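Long-range contact in protein Rv1364c/MT1410 (Mycobacterium tuberculosis, PDB 3KE6), which probably dephosphorylates an anti-sigma factor antagonist through a manganese-binding PP2C-type phosphatase domain and carries an RsbW-like anti-sigma kinase domain: residues Val44-Phe56 against Val69-Met83. Residues are numbered along the deposited sequence; the frame is centred on the assembly and turned at random.
Sequences VAAEDTAAGGDWF and VGDVVGHGVEAAAVM. With MN (manganese (II) ion), chain E; MN (manganese (II) ion), chain F.
Trp55 lies over Gly70 in the antiparallel hairpin of strands 54-60 and 64-71, at the metal-binding end of a PP2C-type phosphatase fold. The CA of Gly70 sits over one face of the Trp55 indole, 3.9 Å from the centroid of its six-membered ring, a CH-pi contact. Trp55 and Gly70 form a hydrogen-bonded pair, Trp55 N to Gly70 O and Gly70 N to Trp55 O. Past the strand end, Val72 N donates to Gly53 O at 2.7 Å. Met83, from helix 77-95, runs antiparallel alongside the Trp55 side chain; its CG packs 3.4 Å from Trp55 CE3, while SD stands obliquely to the five-membered ring in a Met-aromatic contact. Bent at both chi2 and chi3, the same side chain brings CE back to Ala51 CB.

Beyond the strands, His75 points into the loop of residues 44-53, its CG anti to the backbone N (chi1 157°). Gly52 CA lies almost centrally over one face of the His75 imidazole, 3.4 Å from the centroid, and Ala45 N meets the ring edge in plane. Val44 CG1 and Ala46 CB close in around CE1 and NE2.

Asp71 bridges the two manganese ions, OD1 to one and OD2 to the other; Asp188 and Asp247 join it at the ion held by OD2. Asp54 OD1 and Asp71 OD1, both acceptors, lie 3.0 Å apart without a hydrogen bond, their carboxylate planes nearly perpendicular (89°). Thr187 and Thr250 hydrogen-bond to Asp54 OD2, which would help fix that rotation. Asp71 OD1 binds its manganese at 2.2 Å, and Val72 O is a ligand of the same ion.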
loop_
_atom_site.group_PDB
_atom_site.type_symbol
_atom_site.label_atom_id
_atom_site.label_comp_id
_atom_site.label_asym_id
_atom_site.label_seq_id
_atom_site.Cartn_x
_atom_site.Cartn_y
_atom_site.Cartn_z
ATOM N N VAL A 44 -15.090 0.017 12.257
ATOM C CA VAL A 44 -15.108 1.052 13.281
ATOM C C VAL A 44 -16.260 0.771 14.246
ATOM O O VAL A 44 -17.412 0.736 13.826
ATOM C CB VAL A 44 -15.241 2.446 12.622
ATOM C CG1 VAL A 44 -15.844 3.448 13.570
ATOM C CG2 VAL A 44 -13.877 2.935 12.133
ATOM N N ALA A 45 -15.931 0.561 15.528
ATOM C CA ALA A 45 -16.906 0.211 16.592
ATOM C C ALA A 45 -18.161 1.092 16.651
ATOM O O ALA A 45 -19.252 0.587 16.891
ATOM C CB ALA A 45 -16.215 0.211 17.961
ATOM N N ALA A 46 -18.004 2.394 16.428
ATOM C CA ALA A 46 -19.127 3.330 16.457
ATOM C C ALA A 46 -20.005 3.180 15.219
ATOM O O ALA A 46 -19.694 2.420 14.300
ATOM C CB ALA A 46 -18.625 4.754 16.567
ATOM N N GLU A 47 -21.114 3.908 15.205
ATOM C CA GLU A 47 -22.014 3.907 14.063
ATOM C C GLU A 47 -21.944 5.276 13.397
ATOM O O GLU A 47 -21.750 6.288 14.075
ATOM C CB GLU A 47 -23.444 3.584 14.518
ATOM C CG GLU A 47 -24.306 2.924 13.443
ATOM C CD GLU A 47 -25.501 2.165 14.010
ATOM O OE1 GLU A 47 -25.995 2.529 15.102
ATOM O OE2 GLU A 47 -25.950 1.201 13.351
ATOM N N ASP A 48 -22.074 5.299 12.069
ATOM C CA ASP A 48 -22.108 6.549 11.295
ATOM C C ASP A 48 -20.883 7.444 11.546
ATOM O O ASP A 48 -21.008 8.664 11.662
ATOM C CB ASP A 48 -23.414 7.330 11.581
ATOM C CG ASP A 48 -24.652 6.658 10.992
ATOM O OD1 ASP A 48 -24.527 5.577 10.377
ATOM O OD2 ASP A 48 -25.759 7.220 11.133
ATOM N N THR A 49 -19.704 6.835 11.645
ATOM C CA THR A 49 -18.453 7.588 11.772
ATOM C C THR A 49 -17.372 6.894 10.940
ATOM O O THR A 49 -17.300 5.660 10.910
ATOM C CB THR A 49 -17.975 7.706 13.245
ATOM O OG1 THR A 49 -17.418 6.461 13.678
ATOM C CG2 THR A 49 -19.117 8.096 14.180
ATOM N N ALA A 50 -16.533 7.685 10.273
ATOM C CA ALA A 50 -15.506 7.147 9.370
ATOM C C ALA A 50 -14.215 6.710 10.067
ATOM O O ALA A 50 -13.330 6.152 9.422
ATOM C CB ALA A 50 -15.176 8.175 8.287
ATOM N N ALA A 51 -14.085 6.965 11.368
ATOM C CA ALA A 51 -12.824 6.676 12.059
ATOM C C ALA A 51 -12.966 6.581 13.586
ATOM O O ALA A 51 -13.882 7.157 14.194
ATOM C CB ALA A 51 -11.766 7.724 11.678
ATOM N N GLY A 52 -12.050 5.831 14.192
ATOM C CA GLY A 52 -12.014 5.648 15.641
ATOM C C GLY A 52 -10.585 5.748 16.130
ATOM O O GLY A 52 -9.800 6.524 15.603
ATOM N N GLY A 53 -10.241 4.937 17.119
ATOM C CA GLY A 53 -8.932 5.009 17.743
ATOM C C GLY A 53 -7.871 4.275 16.961
ATOM O O GLY A 53 -6.696 4.329 17.322
ATOM N N ASP A 54 -8.282 3.585 15.896
ATOM C CA ASP A 54 -7.368 2.827 15.042
ATOM C C ASP A 54 -6.948 3.600 13.789
ATOM O O ASP A 54 -7.714 4.390 13.236
ATOM C CB ASP A 54 -8.023 1.530 14.544
ATOM C CG ASP A 54 -8.037 0.420 15.573
ATOM O OD1 ASP A 54 -7.701 0.658 16.745
ATOM O OD2 ASP A 54 -8.419 -0.713 15.197
ATOM N N TRP A 55 -5.736 3.324 13.324
ATOM C CA TRP A 55 -5.369 3.680 11.977
ATOM C C TRP A 55 -4.330 2.725 11.450
ATOM O O TRP A 55 -3.741 1.949 12.198
ATOM C CB TRP A 55 -4.907 5.139 11.890
ATOM C CG TRP A 55 -3.465 5.393 12.199
ATOM C CD1 TRP A 55 -2.476 5.596 11.303
ATOM C CD2 TRP A 55 -2.856 5.495 13.502
ATOM N NE1 TRP A 55 -1.285 5.807 11.948
ATOM C CE2 TRP A 55 -1.489 5.755 13.299
ATOM C CE3 TRP A 55 -3.336 5.383 14.814
ATOM C CZ2 TRP A 55 -0.592 5.913 14.348
ATOM C CZ3 TRP A 55 -2.444 5.529 15.862
ATOM C CH2 TRP A 55 -1.087 5.792 15.623
ATOM N N PHE A 56 -4.162 2.752 10.134
ATOM C CA PHE A 56 -3.110 2.011 9.455
ATOM C C PHE A 56 -2.446 2.986 8.498
ATOM O O PHE A 56 -3.009 4.027 8.180
ATOM C CB PHE A 56 -3.680 0.819 8.692
ATOM C CG PHE A 56 -4.590 1.218 7.588
ATOM C CD1 PHE A 56 -4.094 1.442 6.305
ATOM C CD2 PHE A 56 -5.931 1.448 7.829
ATOM C CE1 PHE A 56 -4.923 1.850 5.300
ATOM C CE2 PHE A 56 -6.773 1.871 6.807
ATOM C CZ PHE A 56 -6.261 2.076 5.554
ATOM N N VAL A 69 0.378 0.162 11.960
ATOM C CA VAL A 69 -0.933 -0.012 12.572
ATOM C C VAL A 69 -0.853 0.562 13.988
ATOM O O VAL A 69 0.142 0.375 14.673
ATOM C CB VAL A 69 -1.367 -1.503 12.570
ATOM C CG1 VAL A 69 -2.331 -1.775 13.667
ATOM C CG2 VAL A 69 -1.994 -1.875 11.224
ATOM N N GLY A 70 -1.888 1.287 14.406
ATOM C CA GLY A 70 -1.927 1.886 15.738
ATOM C C GLY A 70 -3.297 1.881 16.383
ATOM O O GLY A 70 -4.300 1.858 15.681
ATOM N N ASP A 71 -3.326 1.913 17.725
ATOM C CA ASP A 71 -4.571 1.862 18.522
ATOM C C ASP A 71 -4.503 2.887 19.674
ATOM O O ASP A 71 -3.635 2.804 20.545
ATOM C CB ASP A 71 -4.848 0.433 19.068
ATOM C CG ASP A 71 -6.285 0.260 19.570
ATOM O OD1 ASP A 71 -7.013 1.269 19.569
ATOM O OD2 ASP A 71 -6.718 -0.862 19.975
ATOM N N VAL A 72 -5.425 3.845 19.662
ATOM C CA VAL A 72 -5.536 4.869 20.696
ATOM C C VAL A 72 -6.643 4.452 21.671
ATOM O O VAL A 72 -7.676 3.952 21.243
ATOM C CB VAL A 72 -5.864 6.250 20.053
ATOM C CG1 VAL A 72 -6.260 7.257 21.088
ATOM C CG2 VAL A 72 -4.684 6.758 19.264
ATOM N N VAL A 73 -6.439 4.668 22.969
ATOM C CA VAL A 73 -7.403 4.200 23.986
ATOM C C VAL A 73 -8.752 4.929 23.911
ATOM O O VAL A 73 -8.791 6.148 23.752
ATOM C CB VAL A 73 -6.850 4.318 25.451
ATOM C CG1 VAL A 73 -5.672 3.377 25.667
ATOM C CG2 VAL A 73 -6.451 5.747 25.785
ATOM N N GLY A 74 -9.844 4.162 23.979
ATOM C CA GLY A 74 -11.188 4.706 24.270
ATOM C C GLY A 74 -11.975 5.410 23.170
ATOM O O GLY A 74 -12.333 6.588 23.327
ATOM N N HIS A 75 -12.291 4.674 22.094
ATOM C CA HIS A 75 -12.988 5.222 20.892
ATOM C C HIS A 75 -14.530 5.288 20.963
ATOM O O HIS A 75 -15.181 4.230 20.910
ATOM C CB HIS A 75 -12.634 4.398 19.655
ATOM C CG HIS A 75 -13.645 4.506 18.552
ATOM N ND1 HIS A 75 -14.056 3.418 17.811
ATOM C CD2 HIS A 75 -14.344 5.567 18.076
ATOM C CE1 HIS A 75 -14.947 3.805 16.915
ATOM N NE2 HIS A 75 -15.140 5.106 17.053
ATOM N N GLY A 76 -15.133 6.488 21.042
ATOM C CA GLY A 76 -14.441 7.775 21.225
ATOM C C GLY A 76 -14.348 8.688 20.004
ATOM O O GLY A 76 -13.530 8.470 19.087
ATOM N N VAL A 77 -15.189 9.722 19.998
ATOM C CA VAL A 77 -14.979 10.881 19.124
ATOM C C VAL A 77 -13.623 11.486 19.473
ATOM O O VAL A 77 -12.819 11.779 18.590
ATOM C CB VAL A 77 -16.106 11.954 19.273
ATOM C CG1 VAL A 77 -16.622 12.041 20.727
ATOM C CG2 VAL A 77 -15.634 13.321 18.772
ATOM N N GLU A 78 -13.381 11.638 20.774
ATOM C CA GLU A 78 -12.098 12.106 21.302
ATOM C C GLU A 78 -10.925 11.238 20.846
ATOM O O GLU A 78 -9.834 11.758 20.595
ATOM C CB GLU A 78 -12.127 12.130 22.838
ATOM C CG GLU A 78 -12.995 13.226 23.434
ATOM C CD GLU A 78 -13.192 13.092 24.958
ATOM O OE1 GLU A 78 -13.554 11.987 25.440
ATOM O OE2 GLU A 78 -12.997 14.105 25.677
ATOM N N ALA A 79 -11.143 9.927 20.752
ATOM C CA ALA A 79 -10.088 8.998 20.319
ATOM C C ALA A 79 -9.644 9.196 18.855
ATOM O O ALA A 79 -8.465 9.053 18.546
ATOM C CB ALA A 79 -10.518 7.549 20.551
ATOM N N ALA A 80 -10.579 9.513 17.964
ATOM C CA ALA A 80 -10.240 9.817 16.573
ATOM C C ALA A 80 -9.255 10.987 16.489
ATOM O O ALA A 80 -8.216 10.873 15.847
ATOM C CB ALA A 80 -11.499 10.123 15.764
ATOM N N ALA A 81 -9.591 12.091 17.157
ATOM C CA ALA A 81 -8.762 13.295 17.191
ATOM C C ALA A 81 -7.316 12.997 17.597
ATOM O O ALA A 81 -6.368 13.456 16.943
ATOM C CB ALA A 81 -9.375 14.324 18.133
ATOM N N VAL A 82 -7.157 12.218 18.661
ATOM C CA VAL A 82 -5.846 11.749 19.096
ATOM C C VAL A 82 -5.187 10.896 18.000
ATOM O O VAL A 82 -4.013 11.101 17.670
ATOM C CB VAL A 82 -5.969 10.936 20.433
ATOM C CG1 VAL A 82 -4.632 10.349 20.866
ATOM C CG2 VAL A 82 -6.538 11.824 21.553
ATOM N N MET A 83 -5.933 9.961 17.419
ATOM C CA MET A 83 -5.389 9.132 16.339
ATOM C C MET A 83 -4.896 9.972 15.152
ATOM O O MET A 83 -3.831 9.711 14.585
ATOM C CB MET A 83 -6.429 8.115 15.866
ATOM C CG MET A 83 -6.067 7.406 14.577
ATOM S SD MET A 83 -6.485 8.303 13.055
ATOM C CE MET A 83 -8.182 8.781 13.367
HETATM MN MN MN E . -8.378 1.881 21.184
HETATM MN MN MN F . -8.338 -1.575 20.779
HETATM O O HOH W 1 -8.755 1.395 23.312
HETATM O O HOH W 2 -9.704 0.122 21.180
HETATM O O HOH W 3 -10.064 3.283 20.991
HETATM O O HOH W 4 -8.939 -1.539 18.646
HETATM O O HOH W 5 -8.193 -1.938 22.950
#